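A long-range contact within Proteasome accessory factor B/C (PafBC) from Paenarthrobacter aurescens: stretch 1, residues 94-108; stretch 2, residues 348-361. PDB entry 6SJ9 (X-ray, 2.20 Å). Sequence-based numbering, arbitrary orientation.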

# COMPACT_ATOMS: atom_id res chain seq x y z
N THR A 94 5.84 -10.95 14.17
CA THR A 94 5.00 -10.41 15.22
C THR A 94 3.97 -9.43 14.62
O THR A 94 4.17 -8.89 13.52
CB THR A 94 5.82 -9.67 16.24
OG1 THR A 94 6.29 -8.46 15.64
CG2 THR A 94 7.01 -10.56 16.75
N PRO A 95 2.89 -9.15 15.36
CA PRO A 95 1.95 -8.14 14.87
C PRO A 95 2.60 -6.79 14.56
O PRO A 95 2.31 -6.21 13.51
CB PRO A 95 0.92 -8.06 16.00
CG PRO A 95 0.96 -9.50 16.65
CD PRO A 95 2.43 -9.85 16.59
N ALA A 96 3.51 -6.32 15.41
CA ALA A 96 4.21 -5.08 15.10
C ALA A 96 4.92 -5.19 13.75
O ALA A 96 4.69 -4.37 12.85
CB ALA A 96 5.18 -4.71 16.22
N GLU A 97 5.75 -6.23 13.58
CA GLU A 97 6.45 -6.43 12.31
C GLU A 97 5.51 -6.47 11.12
O GLU A 97 5.84 -5.96 10.04
CB GLU A 97 7.26 -7.73 12.34
CG GLU A 97 8.38 -7.66 13.29
CD GLU A 97 9.07 -9.04 13.47
OE1 GLU A 97 8.44 -10.07 13.19
OE2 GLU A 97 10.24 -9.04 13.92
N SER A 98 4.39 -7.18 11.26
CA SER A 98 3.43 -7.28 10.18
C SER A 98 2.80 -5.95 9.84
O SER A 98 2.50 -5.69 8.67
CB SER A 98 2.32 -8.26 10.59
OG SER A 98 2.89 -9.51 10.98
N THR A 99 2.58 -5.09 10.85
CA THR A 99 1.99 -3.78 10.57
C THR A 99 2.98 -2.87 9.84
O THR A 99 2.61 -2.24 8.86
CB THR A 99 1.51 -3.12 11.86
OG1 THR A 99 0.69 -4.03 12.59
CG2 THR A 99 0.72 -1.84 11.56
N VAL A 100 4.24 -2.86 10.26
CA VAL A 100 5.27 -2.12 9.55
C VAL A 100 5.34 -2.59 8.11
O VAL A 100 5.35 -1.80 7.16
CB VAL A 100 6.63 -2.30 10.22
CG1 VAL A 100 7.74 -1.66 9.29
CG2 VAL A 100 6.61 -1.72 11.58
N LEU A 101 5.34 -3.90 7.94
CA LEU A 101 5.42 -4.49 6.61
C LEU A 101 4.27 -4.03 5.73
O LEU A 101 4.40 -3.98 4.51
CB LEU A 101 5.42 -6.00 6.77
CG LEU A 101 5.94 -6.74 5.57
CD1 LEU A 101 7.36 -6.34 5.39
CD2 LEU A 101 5.81 -8.17 5.88
N LEU A 102 3.13 -3.74 6.35
CA LEU A 102 1.96 -3.26 5.63
C LEU A 102 2.18 -1.86 5.05
O LEU A 102 1.81 -1.59 3.90
CB LEU A 102 0.80 -3.23 6.61
CG LEU A 102 -0.55 -2.72 6.19
CD1 LEU A 102 -0.87 -3.25 4.80
CD2 LEU A 102 -1.57 -3.27 7.22
N LEU A 103 2.84 -1.00 5.80
CA LEU A 103 3.14 0.33 5.28
C LEU A 103 4.16 0.20 4.16
O LEU A 103 4.05 0.87 3.14
CB LEU A 103 3.63 1.23 6.43
CG LEU A 103 3.89 2.66 6.08
CD1 LEU A 103 2.73 3.26 5.38
CD2 LEU A 103 4.30 3.46 7.37
N ALA A 104 5.14 -0.69 4.35
CA ALA A 104 6.16 -0.90 3.33
C ALA A 104 5.54 -1.35 2.01
O ALA A 104 5.96 -0.93 0.94
CB ALA A 104 7.17 -1.95 3.83
N ALA A 105 4.56 -2.24 2.07
CA ALA A 105 3.94 -2.72 0.84
C ALA A 105 3.21 -1.61 0.14
O ALA A 105 3.17 -1.57 -1.10
CB ALA A 105 2.96 -3.88 1.17
N GLN A 106 2.67 -0.65 0.91
CA GLN A 106 2.04 0.48 0.27
C GLN A 106 3.06 1.35 -0.42
O GLN A 106 2.78 1.92 -1.50
CB GLN A 106 1.28 1.32 1.30
CG GLN A 106 0.04 0.65 1.86
CD GLN A 106 -0.78 1.62 2.77
OE1 GLN A 106 -1.27 2.68 2.30
NE2 GLN A 106 -0.96 1.24 4.03
N LEU A 107 4.25 1.50 0.18
CA LEU A 107 5.25 2.32 -0.53
C LEU A 107 5.69 1.66 -1.82
O LEU A 107 5.88 2.32 -2.83
CB LEU A 107 6.46 2.59 0.36
CG LEU A 107 6.16 3.37 1.67
CD1 LEU A 107 7.47 3.82 2.24
CD2 LEU A 107 5.18 4.61 1.51
N TRP A 108 5.90 0.33 -1.78
CA TRP A 108 6.37 -0.39 -2.96
C TRP A 108 5.38 -0.18 -4.11
O TRP A 108 5.77 0.07 -5.26
CB TRP A 108 6.50 -1.89 -2.65
CG TRP A 108 6.48 -2.66 -3.95
CD1 TRP A 108 5.46 -3.40 -4.44
CD2 TRP A 108 7.54 -2.73 -4.92
NE1 TRP A 108 5.80 -3.93 -5.67
CE2 TRP A 108 7.08 -3.53 -5.98
CE3 TRP A 108 8.82 -2.17 -5.00
CZ2 TRP A 108 7.84 -3.81 -7.11
CZ3 TRP A 108 9.60 -2.45 -6.14
CH2 TRP A 108 9.11 -3.26 -7.18
N GLN A 348 4.28 12.29 8.61
CA GLN A 348 3.15 11.38 8.77
C GLN A 348 3.61 9.92 8.72
O GLN A 348 3.12 9.07 9.48
CB GLN A 348 2.10 11.67 7.69
CG GLN A 348 0.85 10.83 7.79
CD GLN A 348 -0.26 11.36 6.89
OE1 GLN A 348 0.02 12.00 5.86
NE2 GLN A 348 -1.51 11.13 7.28
N LEU A 349 4.56 9.62 7.85
CA LEU A 349 5.08 8.26 7.82
C LEU A 349 5.77 7.91 9.11
O LEU A 349 5.56 6.82 9.65
CB LEU A 349 6.04 8.06 6.66
CG LEU A 349 5.26 8.11 5.35
CD1 LEU A 349 6.31 8.37 4.38
CD2 LEU A 349 4.47 6.84 4.99
N ALA A 350 6.58 8.83 9.64
CA ALA A 350 7.27 8.56 10.89
C ALA A 350 6.27 8.41 12.02
O ALA A 350 6.42 7.51 12.85
CB ALA A 350 8.26 9.68 11.21
N ARG A 351 5.25 9.26 12.06
CA ARG A 351 4.23 9.12 13.11
C ARG A 351 3.51 7.77 13.00
O ARG A 351 3.27 7.11 14.01
CB ARG A 351 3.25 10.29 13.04
CG ARG A 351 2.10 10.20 14.06
CD ARG A 351 1.31 11.50 14.12
NE ARG A 351 0.51 11.69 12.90
CZ ARG A 351 0.70 12.67 12.02
NH1 ARG A 351 1.64 13.58 12.22
NH2 ARG A 351 -0.09 12.77 10.94
N MSE A 352 3.14 7.36 11.81
CA MSE A 352 2.48 6.06 11.63
C MSE A 352 3.32 4.92 12.12
O MSE A 352 2.76 4.01 12.70
CB MSE A 352 2.06 5.76 10.16
CG MSE A 352 0.89 6.58 9.75
SE MSE A 352 0.33 6.49 7.82
CE MSE A 352 1.86 7.32 7.02
N LEU A 353 4.65 4.97 11.91
CA LEU A 353 5.48 3.94 12.52
C LEU A 353 5.34 3.93 14.04
O LEU A 353 5.35 2.87 14.66
CB LEU A 353 6.94 4.13 12.11
CG LEU A 353 7.23 3.81 10.65
CD1 LEU A 353 8.64 4.17 10.38
CD2 LEU A 353 7.00 2.31 10.37
N GLN A 354 5.23 5.12 14.65
CA GLN A 354 5.15 5.28 16.09
C GLN A 354 3.77 4.95 16.63
O GLN A 354 3.59 4.87 17.84
CB GLN A 354 5.53 6.71 16.48
CG GLN A 354 7.01 6.97 16.38
CD GLN A 354 7.35 8.44 16.34
OE1 GLN A 354 6.64 9.27 16.89
NE2 GLN A 354 8.40 8.78 15.59
N LEU A 355 2.78 4.80 15.75
CA LEU A 355 1.50 4.28 16.20
C LEU A 355 1.60 2.78 16.48
O LEU A 355 0.85 2.27 17.32
CB LEU A 355 0.42 4.54 15.15
CG LEU A 355 0.19 5.99 14.76
CD1 LEU A 355 -1.02 6.09 13.80
CD2 LEU A 355 -0.08 6.82 16.00
N VAL A 356 2.51 2.08 15.80
CA VAL A 356 2.54 0.61 15.90
C VAL A 356 2.67 0.14 17.36
O VAL A 356 1.86 -0.70 17.78
CB VAL A 356 3.62 0.03 14.97
CG1 VAL A 356 3.75 -1.51 15.14
CG2 VAL A 356 3.32 0.40 13.53
N PRO A 357 3.60 0.66 18.18
CA PRO A 357 3.69 0.17 19.58
C PRO A 357 2.40 0.38 20.39
O PRO A 357 2.11 -0.44 21.27
CB PRO A 357 4.85 0.98 20.18
CG PRO A 357 5.73 1.28 19.00
CD PRO A 357 4.73 1.54 17.83
N PHE A 358 1.63 1.44 20.12
CA PHE A 358 0.33 1.61 20.79
C PHE A 358 -0.65 0.53 20.35
O PHE A 358 -1.32 -0.07 21.18
CB PHE A 358 -0.28 2.97 20.47
CG PHE A 358 0.47 4.10 21.04
CD1 PHE A 358 0.28 4.47 22.39
CD2 PHE A 358 1.40 4.78 20.27
CE1 PHE A 358 0.97 5.53 22.94
CE2 PHE A 358 2.10 5.82 20.81
CZ PHE A 358 1.91 6.21 22.16
N LEU A 359 -0.72 0.29 19.04
CA LEU A 359 -1.70 -0.63 18.47
C LEU A 359 -1.51 -2.05 18.98
O LEU A 359 -2.50 -2.79 19.12
CB LEU A 359 -1.62 -0.58 16.94
CG LEU A 359 -2.23 0.62 16.22
CD1 LEU A 359 -1.82 0.66 14.73
CD2 LEU A 359 -3.78 0.61 16.30
N VAL A 360 -0.26 -2.48 19.21
CA VAL A 360 0.00 -3.85 19.65
C VAL A 360 0.14 -3.96 21.16
O VAL A 360 0.27 -5.08 21.67
CB VAL A 360 1.28 -4.48 19.03
CG1 VAL A 360 1.26 -4.48 17.51
CG2 VAL A 360 2.55 -3.87 19.63
N HIS A 361 0.24 -2.84 21.88
CA HIS A 361 0.29 -2.92 23.34
C HIS A 361 -1.00 -3.56 23.85
O HIS A 361 -2.04 -3.52 23.20
CB HIS A 361 0.45 -1.52 23.91
CG HIS A 361 0.68 -1.47 25.39
ND1 HIS A 361 -0.36 -1.33 26.29
CD2 HIS A 361 1.81 -1.52 26.13
CE1 HIS A 361 0.13 -1.27 27.52
NE2 HIS A 361 1.45 -1.38 27.44

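Two helical segments, 95-108 and 348-360, pack roughly antiparallel: their N-to-C directions differ by 151°, and their axes approach to 9.5 Å. The second is kinked where the N atoms of Pro 357 and Phe 358 have no bond to the turn before; proline N carries no hydrogen to donate. The register follows from the nearest CA pairs, Ala 96 CA with Val 356 CA at 6.0 Å and Val 100 CA with Leu 353 CA at 6.8 Å, so ascending one helix means descending the other. No hydrogen bond crosses between them; the 486 Å² buried, both sides summed, rests on apolar contact.

Leu 103 contributes most, with 80 Å² covered. Its CA-to-CB bond points toward the partner helix, and with chi1 at -176° and chi2 at 51° its methyls reach several side chains. Leu 349 CD2 lies 4.0 Å from Leu 103 CD1 and 4.1 Å from Leu 103 CD2; Leu 103 CD2 also lies 4.2 Å from Leu 353 CD2 and 4.3 Å from CB of Met 352, which is present as selenomethionine. One turn further on, Leu 107 CD2 meets the same Leu 349 CD2 at 4.2 Å.

Val 356, with 63 Å² covered, is the second centre of the contact. Its CG1 comes within 3.6 Å of Ala 96 CA and 3.7 Å of Ala 96 CB, so the valine methyl lies against the alanine backbone as well as its side chain. Its CG2 faces Thr 99 CG2 at 4.0 Å, the methyl of a residue whose OG1 donates to Pro 95 O (2.9 Å) within its own helix. The threonine hydroxyl is thus satisfied locally while its methyl joins the apolar contact.

Val 360, one turn after Val 356, continues the seam: its CG1 sits 3.9 Å from Pro 95 CB and 3.6 Å from Ala 96 N. This meeting occurs at the start of the first helix, where Thr 94 OG1 caps Glu 97 N at 3.1 Å and Thr 94 N returns a bond to Glu 97 OE1 at 2.9 Å.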